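Local coordinates for putative nucleoprotein (Infectious salmon anemia virus, PDB 4EWC) that encapsidates the negative-strand viral RNA, shielding it from nucleases and forming the ribonucleoprotein that serves as template for transcription and replication, at residues Q259-A271 and P384-S396. Residues are numbered along the deposited sequence; the frame is centred on the assembly and turned at random.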
ATOM      1  N   GLN A 259       4.831 -34.828   8.114  1.00 49.46           N
ATOM      2  CA  GLN A 259       5.466 -33.512   8.084  1.00 49.97           C
ATOM      3  C   GLN A 259       5.228 -32.803   6.743  1.00 47.37           C
ATOM      4  O   GLN A 259       4.863 -31.632   6.716  1.00 46.16           O
ATOM      5  CB  GLN A 259       6.970 -33.626   8.365  1.00 51.70           C
ATOM      6  CG  GLN A 259       7.301 -34.033   9.771  1.00 52.69           C
ATOM      7  CD  GLN A 259       8.798 -34.189   9.984  1.00 54.15           C
ATOM      8  OE1 GLN A 259       9.467 -34.896   9.235  1.00 61.40           O
ATOM      9  NE2 GLN A 259       9.329 -33.534  11.006  1.00 52.32           N
ATOM     10  N   CYS A 260       5.440 -33.527   5.648  1.00 43.96           N
ATOM     11  CA  CYS A 260       5.183 -33.028   4.305  1.00 43.58           C
ATOM     12  C   CYS A 260       3.720 -32.643   4.076  1.00 44.22           C
ATOM     13  O   CYS A 260       3.407 -31.599   3.483  1.00 42.19           O
ATOM     14  CB  CYS A 260       5.600 -34.090   3.269  1.00 46.51           C
ATOM     15  SG  CYS A 260       7.395 -34.469   3.238  1.00 53.92           S
HETATM   16  N   MSE A 261       2.815 -33.487   4.551  1.00 44.66           N
HETATM   17  CA  MSE A 261       1.394 -33.186   4.421  1.00 45.88           C
HETATM   18  C   MSE A 261       1.018 -31.934   5.244  1.00 43.86           C
HETATM   19  O   MSE A 261       0.230 -31.126   4.810  1.00 40.72           O
HETATM   20  CB  MSE A 261       0.552 -34.415   4.772  1.00 43.26           C
HETATM   21  CG  MSE A 261       0.623 -35.500   3.707  1.00 41.69           C
HETATM   22 SE   MSE A 261      -0.323 -34.884   2.066  0.79 45.13          SE
HETATM   23  CE  MSE A 261      -2.099 -34.801   2.798  1.00 48.24           C
ATOM     24  N   ALA A 262       1.640 -31.756   6.398  1.00 41.76           N
ATOM     25  CA  ALA A 262       1.455 -30.531   7.152  1.00 45.78           C
ATOM     26  C   ALA A 262       1.924 -29.296   6.377  1.00 44.51           C
ATOM     27  O   ALA A 262       1.263 -28.258   6.395  1.00 46.26           O
ATOM     28  CB  ALA A 262       2.159 -30.612   8.512  1.00 43.83           C
ATOM     29  N   LEU A 263       3.049 -29.409   5.681  1.00 43.29           N
ATOM     30  CA  LEU A 263       3.607 -28.272   4.955  1.00 43.30           C
ATOM     31  C   LEU A 263       2.747 -27.921   3.755  1.00 42.43           C
ATOM     32  O   LEU A 263       2.495 -26.737   3.468  1.00 39.50           O
ATOM     33  CB  LEU A 263       5.047 -28.561   4.521  1.00 44.46           C
ATOM     34  CG  LEU A 263       6.033 -28.647   5.689  1.00 46.58           C
ATOM     35  CD1 LEU A 263       7.410 -29.129   5.231  1.00 41.73           C
ATOM     36  CD2 LEU A 263       6.140 -27.282   6.346  1.00 44.98           C
ATOM     37  N   ILE A 264       2.303 -28.966   3.064  1.00 41.72           N
ATOM     38  CA  ILE A 264       1.436 -28.825   1.893  1.00 45.31           C
ATOM     39  C   ILE A 264      -0.008 -28.427   2.262  1.00 44.00           C
ATOM     40  O   ILE A 264      -0.621 -27.562   1.625  1.00 40.40           O
ATOM     41  CB  ILE A 264       1.463 -30.125   1.052  1.00 43.48           C
ATOM     42  CG1 ILE A 264       2.911 -30.455   0.690  1.00 42.43           C
ATOM     43  CG2 ILE A 264       0.628 -30.005  -0.209  1.00 37.71           C
ATOM     44  CD1 ILE A 264       3.085 -31.766  -0.082  1.00 38.69           C
HETATM   45  N   MSE A 265      -0.555 -29.046   3.299  1.00 44.58           N
HETATM   46  CA  MSE A 265      -1.882 -28.629   3.748  1.00 44.96           C
HETATM   47  C   MSE A 265      -1.909 -27.178   4.239  1.00 44.63           C
HETATM   48  O   MSE A 265      -2.881 -26.479   3.971  1.00 48.64           O
HETATM   49  CB  MSE A 265      -2.543 -29.636   4.718  1.00 41.29           C
HETATM   50  CG  MSE A 265      -2.818 -31.029   4.097  1.00 44.26           C
HETATM   51 SE   MSE A 265      -3.879 -31.039   2.421  0.78 53.22          SE
HETATM   52  CE  MSE A 265      -2.684 -30.294   1.102  1.00 55.96           C
ATOM     53  N   LYS A 266      -0.837 -26.720   4.892  1.00 36.74           N
ATOM     54  CA  LYS A 266      -0.724 -25.308   5.250  1.00 37.45           C
ATOM     55  C   LYS A 266      -0.913 -24.390   4.042  1.00 40.63           C
ATOM     56  O   LYS A 266      -1.581 -23.359   4.122  1.00 41.63           O
ATOM     57  CB  LYS A 266       0.584 -24.968   5.969  1.00 38.73           C
ATOM     58  CG  LYS A 266       0.669 -23.507   6.435  1.00 37.25           C
ATOM     59  CD  LYS A 266       1.953 -23.184   7.213  1.00 47.50           C
ATOM     60  CE  LYS A 266       2.005 -21.720   7.703  1.00 42.68           C
ATOM     61  NZ  LYS A 266       0.970 -21.422   8.720  1.00 39.58           N
ATOM     62  N   SER A 267      -0.350 -24.772   2.906  1.00 42.59           N
ATOM     63  CA  SER A 267      -0.463 -23.944   1.715  1.00 39.43           C
ATOM     64  C   SER A 267      -1.878 -23.995   1.129  1.00 42.93           C
ATOM     65  O   SER A 267      -2.485 -22.964   0.863  1.00 43.26           O
ATOM     66  CB  SER A 267       0.572 -24.351   0.696  1.00 36.09           C
ATOM     67  OG  SER A 267       1.864 -24.037   1.132  1.00 38.52           O
ATOM     68  N   VAL A 268      -2.405 -25.199   0.962  1.00 40.65           N
ATOM     69  CA  VAL A 268      -3.682 -25.398   0.276  1.00 44.84           C
ATOM     70  C   VAL A 268      -4.831 -24.773   1.053  1.00 52.78           C
ATOM     71  O   VAL A 268      -5.738 -24.145   0.477  1.00 53.55           O
ATOM     72  CB  VAL A 268      -3.969 -26.908   0.074  1.00 44.64           C
ATOM     73  CG1 VAL A 268      -5.448 -27.186  -0.039  1.00 49.09           C
ATOM     74  CG2 VAL A 268      -3.220 -27.427  -1.126  1.00 46.85           C
ATOM     75  N   LEU A 269      -4.770 -24.926   2.374  1.00 47.73           N
ATOM     76  CA  LEU A 269      -5.850 -24.491   3.239  1.00 46.91           C
ATOM     77  C   LEU A 269      -5.796 -23.003   3.566  1.00 49.72           C
ATOM     78  O   LEU A 269      -6.766 -22.458   4.074  1.00 53.72           O
ATOM     79  CB  LEU A 269      -5.831 -25.278   4.543  1.00 46.62           C
ATOM     80  CG  LEU A 269      -6.128 -26.755   4.416  1.00 50.15           C
ATOM     81  CD1 LEU A 269      -6.099 -27.371   5.794  1.00 52.24           C
ATOM     82  CD2 LEU A 269      -7.459 -26.988   3.737  1.00 47.25           C
ATOM     83  N   SER A 270      -4.673 -22.344   3.294  1.00 47.01           N
ATOM     84  CA  SER A 270      -4.542 -20.942   3.676  1.00 46.93           C
ATOM     85  C   SER A 270      -5.489 -20.024   2.889  1.00 49.31           C
ATOM     86  O   SER A 270      -5.805 -18.920   3.326  1.00 54.02           O
ATOM     87  CB  SER A 270      -3.081 -20.459   3.613  1.00 45.02           C
ATOM     88  OG  SER A 270      -2.549 -20.559   2.307  1.00 51.09           O
ATOM     89  N   ALA A 271      -5.985 -20.502   1.753  1.00 52.82           N
ATOM     90  CA  ALA A 271      -6.929 -19.725   0.961  1.00 49.52           C
ATOM     91  C   ALA A 271      -8.274 -19.653   1.657  1.00 55.87           C
ATOM     92  O   ALA A 271      -8.992 -18.662   1.525  1.00 58.77           O
ATOM     93  CB  ALA A 271      -7.079 -20.303  -0.436  1.00 54.46           C
ATOM     94  N   PRO A 384       5.587 -15.568  16.550  1.00 49.99           N
ATOM     95  CA  PRO A 384       6.159 -16.825  17.064  1.00 47.65           C
ATOM     96  C   PRO A 384       6.918 -17.569  15.969  1.00 48.53           C
ATOM     97  O   PRO A 384       6.787 -17.200  14.796  1.00 50.95           O
ATOM     98  CB  PRO A 384       4.917 -17.629  17.462  1.00 47.71           C
ATOM     99  CG  PRO A 384       3.842 -17.122  16.527  1.00 44.24           C
ATOM    100  CD  PRO A 384       4.130 -15.657  16.340  1.00 46.10           C
ATOM    101  N   ARG A 385       7.677 -18.602  16.324  1.00 49.31           N
ATOM    102  CA  ARG A 385       8.401 -19.381  15.312  1.00 50.22           C
ATOM    103  C   ARG A 385       7.422 -20.044  14.368  1.00 50.65           C
ATOM    104  O   ARG A 385       6.536 -20.777  14.793  1.00 52.97           O
ATOM    105  CB  ARG A 385       9.289 -20.442  15.955  1.00 50.64           C
ATOM    106  CG  ARG A 385      10.409 -19.879  16.781  1.00 58.64           C
ATOM    107  CD  ARG A 385      11.199 -20.973  17.471  1.00 54.36           C
ATOM    108  NE  ARG A 385      12.091 -20.392  18.460  1.00 61.55           N
ATOM    109  CZ  ARG A 385      13.279 -19.875  18.166  1.00 75.18           C
ATOM    110  NH1 ARG A 385      13.707 -19.877  16.905  1.00 70.34           N
ATOM    111  NH2 ARG A 385      14.041 -19.358  19.127  1.00 68.93           N
ATOM    112  N   THR A 386       7.590 -19.783  13.083  1.00 45.99           N
ATOM    113  CA  THR A 386       6.652 -20.274  12.090  1.00 45.43           C
ATOM    114  C   THR A 386       7.370 -21.104  11.038  1.00 46.39           C
ATOM    115  O   THR A 386       8.350 -20.669  10.457  1.00 42.97           O
ATOM    116  CB  THR A 386       5.938 -19.113  11.379  1.00 41.34           C
ATOM    117  OG1 THR A 386       5.392 -18.232  12.356  1.00 52.59           O
ATOM    118  CG2 THR A 386       4.820 -19.633  10.491  1.00 42.53           C
ATOM    119  N   THR A 387       6.866 -22.297  10.792  1.00 44.57           N
ATOM    120  CA  THR A 387       7.387 -23.108   9.724  1.00 49.09           C
ATOM    121  C   THR A 387       6.330 -23.193   8.623  1.00 45.40           C
ATOM    122  O   THR A 387       5.157 -23.009   8.901  1.00 47.51           O
ATOM    123  CB  THR A 387       7.840 -24.508  10.231  1.00 49.60           C
ATOM    124  OG1 THR A 387       8.259 -25.300   9.121  1.00 55.57           O
ATOM    125  CG2 THR A 387       6.728 -25.222  10.893  1.00 51.07           C
ATOM    126  N   LYS A 388       6.766 -23.441   7.384  1.00 42.38           N
ATOM    127  CA  LYS A 388       5.908 -23.464   6.186  1.00 42.09           C
ATOM    128  C   LYS A 388       6.765 -23.716   4.952  1.00 42.48           C
ATOM    129  O   LYS A 388       7.988 -23.590   5.001  1.00 42.52           O
ATOM    130  CB  LYS A 388       5.195 -22.123   5.983  1.00 40.33           C
ATOM    131  CG  LYS A 388       6.158 -21.011   5.599  1.00 37.63           C
ATOM    132  CD  LYS A 388       5.455 -19.758   5.181  1.00 40.76           C
ATOM    133  CE  LYS A 388       4.820 -19.024   6.356  1.00 38.47           C
ATOM    134  NZ  LYS A 388       3.940 -17.915   5.905  1.00 39.42           N
ATOM    135  N   CYS A 389       6.121 -24.057   3.838  1.00 43.80           N
ATOM    136  CA  CYS A 389       6.803 -24.163   2.535  1.00 42.79           C
ATOM    137  C   CYS A 389       6.247 -23.213   1.479  1.00 41.95           C
ATOM    138  O   CYS A 389       5.120 -22.713   1.574  1.00 38.64           O
ATOM    139  CB  CYS A 389       6.773 -25.589   1.998  1.00 39.71           C
ATOM    140  SG  CYS A 389       5.191 -26.103   1.383  1.00 39.18           S
ATOM    141  N   PHE A 390       7.059 -22.984   0.459  1.00 39.86           N
ATOM    142  CA  PHE A 390       6.677 -22.132  -0.652  1.00 36.81           C
ATOM    143  C   PHE A 390       6.508 -22.976  -1.921  1.00 43.25           C
ATOM    144  O   PHE A 390       7.487 -23.302  -2.612  1.00 44.20           O
ATOM    145  CB  PHE A 390       7.704 -21.018  -0.836  1.00 35.02           C
ATOM    146  CG  PHE A 390       7.879 -20.175   0.390  1.00 43.32           C
ATOM    147  CD1 PHE A 390       6.851 -19.340   0.828  1.00 45.05           C
ATOM    148  CD2 PHE A 390       9.045 -20.244   1.145  1.00 45.66           C
ATOM    149  CE1 PHE A 390       6.996 -18.575   1.978  1.00 39.48           C
ATOM    150  CE2 PHE A 390       9.191 -19.480   2.293  1.00 42.85           C
ATOM    151  CZ  PHE A 390       8.166 -18.648   2.705  1.00 40.26           C
ATOM    152  N   ILE A 391       5.273 -23.372  -2.215  1.00 40.17           N
ATOM    153  CA  ILE A 391       5.041 -24.180  -3.397  1.00 38.91           C
ATOM    154  C   ILE A 391       4.095 -23.486  -4.343  1.00 38.53           C
ATOM    155  O   ILE A 391       3.230 -22.721  -3.909  1.00 45.83           O
ATOM    156  CB  ILE A 391       4.494 -25.600  -3.078  1.00 38.38           C
ATOM    157  CG1 ILE A 391       3.178 -25.517  -2.290  1.00 34.87           C
ATOM    158  CG2 ILE A 391       5.570 -26.461  -2.429  1.00 33.73           C
ATOM    159  CD1 ILE A 391       2.503 -26.875  -2.071  1.00 34.94           C
ATOM    160  N   PRO A 392       4.246 -23.761  -5.651  1.00 44.10           N
ATOM    161  CA  PRO A 392       3.313 -23.261  -6.678  1.00 44.39           C
ATOM    162  C   PRO A 392       1.946 -23.886  -6.479  1.00 38.82           C
ATOM    163  O   PRO A 392       1.824 -24.824  -5.689  1.00 43.36           O
ATOM    164  CB  PRO A 392       3.932 -23.795  -7.977  1.00 45.54           C
ATOM    165  CG  PRO A 392       4.664 -25.052  -7.552  1.00 39.39           C
ATOM    166  CD  PRO A 392       5.247 -24.689  -6.229  1.00 42.33           C
ATOM    167  N   PRO A 393       0.928 -23.379  -7.157  1.00 36.57           N
ATOM    168  CA  PRO A 393      -0.383 -24.039  -7.156  1.00 39.02           C
ATOM    169  C   PRO A 393      -0.295 -25.533  -7.476  1.00 42.21           C
ATOM    170  O   PRO A 393       0.509 -25.964  -8.320  1.00 43.70           O
ATOM    171  CB  PRO A 393      -1.133 -23.329  -8.285  1.00 39.72           C
ATOM    172  CG  PRO A 393      -0.566 -21.946  -8.247  1.00 46.98           C
ATOM    173  CD  PRO A 393       0.885 -22.058  -7.787  1.00 43.22           C
ATOM    174  N   ILE A 394      -1.144 -26.299  -6.800  1.00 39.84           N
ATOM    175  CA  ILE A 394      -1.191 -27.747  -6.906  1.00 40.13           C
ATOM    176  C   ILE A 394      -1.239 -28.226  -8.350  1.00 42.99           C
ATOM    177  O   ILE A 394      -0.377 -28.985  -8.787  1.00 37.93           O
ATOM    178  CB  ILE A 394      -2.390 -28.309  -6.095  1.00 40.27           C
ATOM    179  CG1 ILE A 394      -2.185 -28.018  -4.614  1.00 37.33           C
ATOM    180  CG2 ILE A 394      -2.547 -29.804  -6.317  1.00 38.55           C
ATOM    181  CD1 ILE A 394      -0.867 -28.574  -4.073  1.00 36.58           C
ATOM    182  N   SER A 395      -2.244 -27.757  -9.083  1.00 43.26           N
ATOM    183  CA  SER A 395      -2.399 -28.097 -10.504  1.00 42.91           C
ATOM    184  C   SER A 395      -1.147 -27.803 -11.302  1.00 47.59           C
ATOM    185  O   SER A 395      -0.675 -28.657 -12.061  1.00 49.13           O
ATOM    186  CB  SER A 395      -3.595 -27.376 -11.119  1.00 41.72           C
ATOM    187  OG  SER A 395      -4.797 -28.006 -10.733  1.00 46.32           O
ATOM    188  N   SER A 396      -0.612 -26.599 -11.121  1.00 45.15           N
ATOM    189  CA  SER A 396       0.634 -26.205 -11.773  1.00 46.50           C
ATOM    190  C   SER A 396       1.702 -27.250 -11.502  1.00 46.51           C
ATOM    191  O   SER A 396       2.403 -27.693 -12.402  1.00 44.94           O
ATOM    192  CB  SER A 396       1.091 -24.837 -11.273  1.00 45.28           C
ATOM    193  OG  SER A 396       0.213 -23.813 -11.727  1.00 55.21           O
TER
HETATM  194  O   HOH W   1       3.484 -22.397  -0.188  1.00 40.02           O
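Leu263 brings one methyl of its fork over the extended backbone of Lys388, CD2 lying 3.8 Å from Lys388 CA, while its CB borders the sulfur of Cys389. Leucine suits this buried position because its branched end can lie against main chain. The CB of Cys389 points toward the helix; with SG between its own N and carbonyl carbon (chi1 74°), the small, weakly polar sulfur lies beside the carbonyl of Leu263. One residue on, Ile264 offers CG2 to Ile391 CD1 at 4.1 Å, the two side chains crossing at about a right angle. Lys266 contributes its stem: its first three torsions are all near 180°, extending the chain to CE, and CD packs 3.6 Å from Lys388 CB. Its ammonium turns off to a salt bridge with Glu296, whereas that of Lys388 bonds to Val450 O and to Ser521 O of the second subunit. Ser267, small and polar, shares a water with the loop; the water lies 2.7 Å from Ser267 OG and accepts from Ile391 N at 2.9 Å. Val268, beta-branched and apolar like Ile264, crosses Ile394 about perpendicularly, CG2 3.7 Å from Ile394 CG1. This buried helix-on-loop packing joins helix 253-269 to the connection between helices 369-381 and 394-402; helix 142-162 touches Cys260 and Cys389, helix 174-188 covers Met261, Met265 and Val268, and helix 417-425 meets the linker prolines.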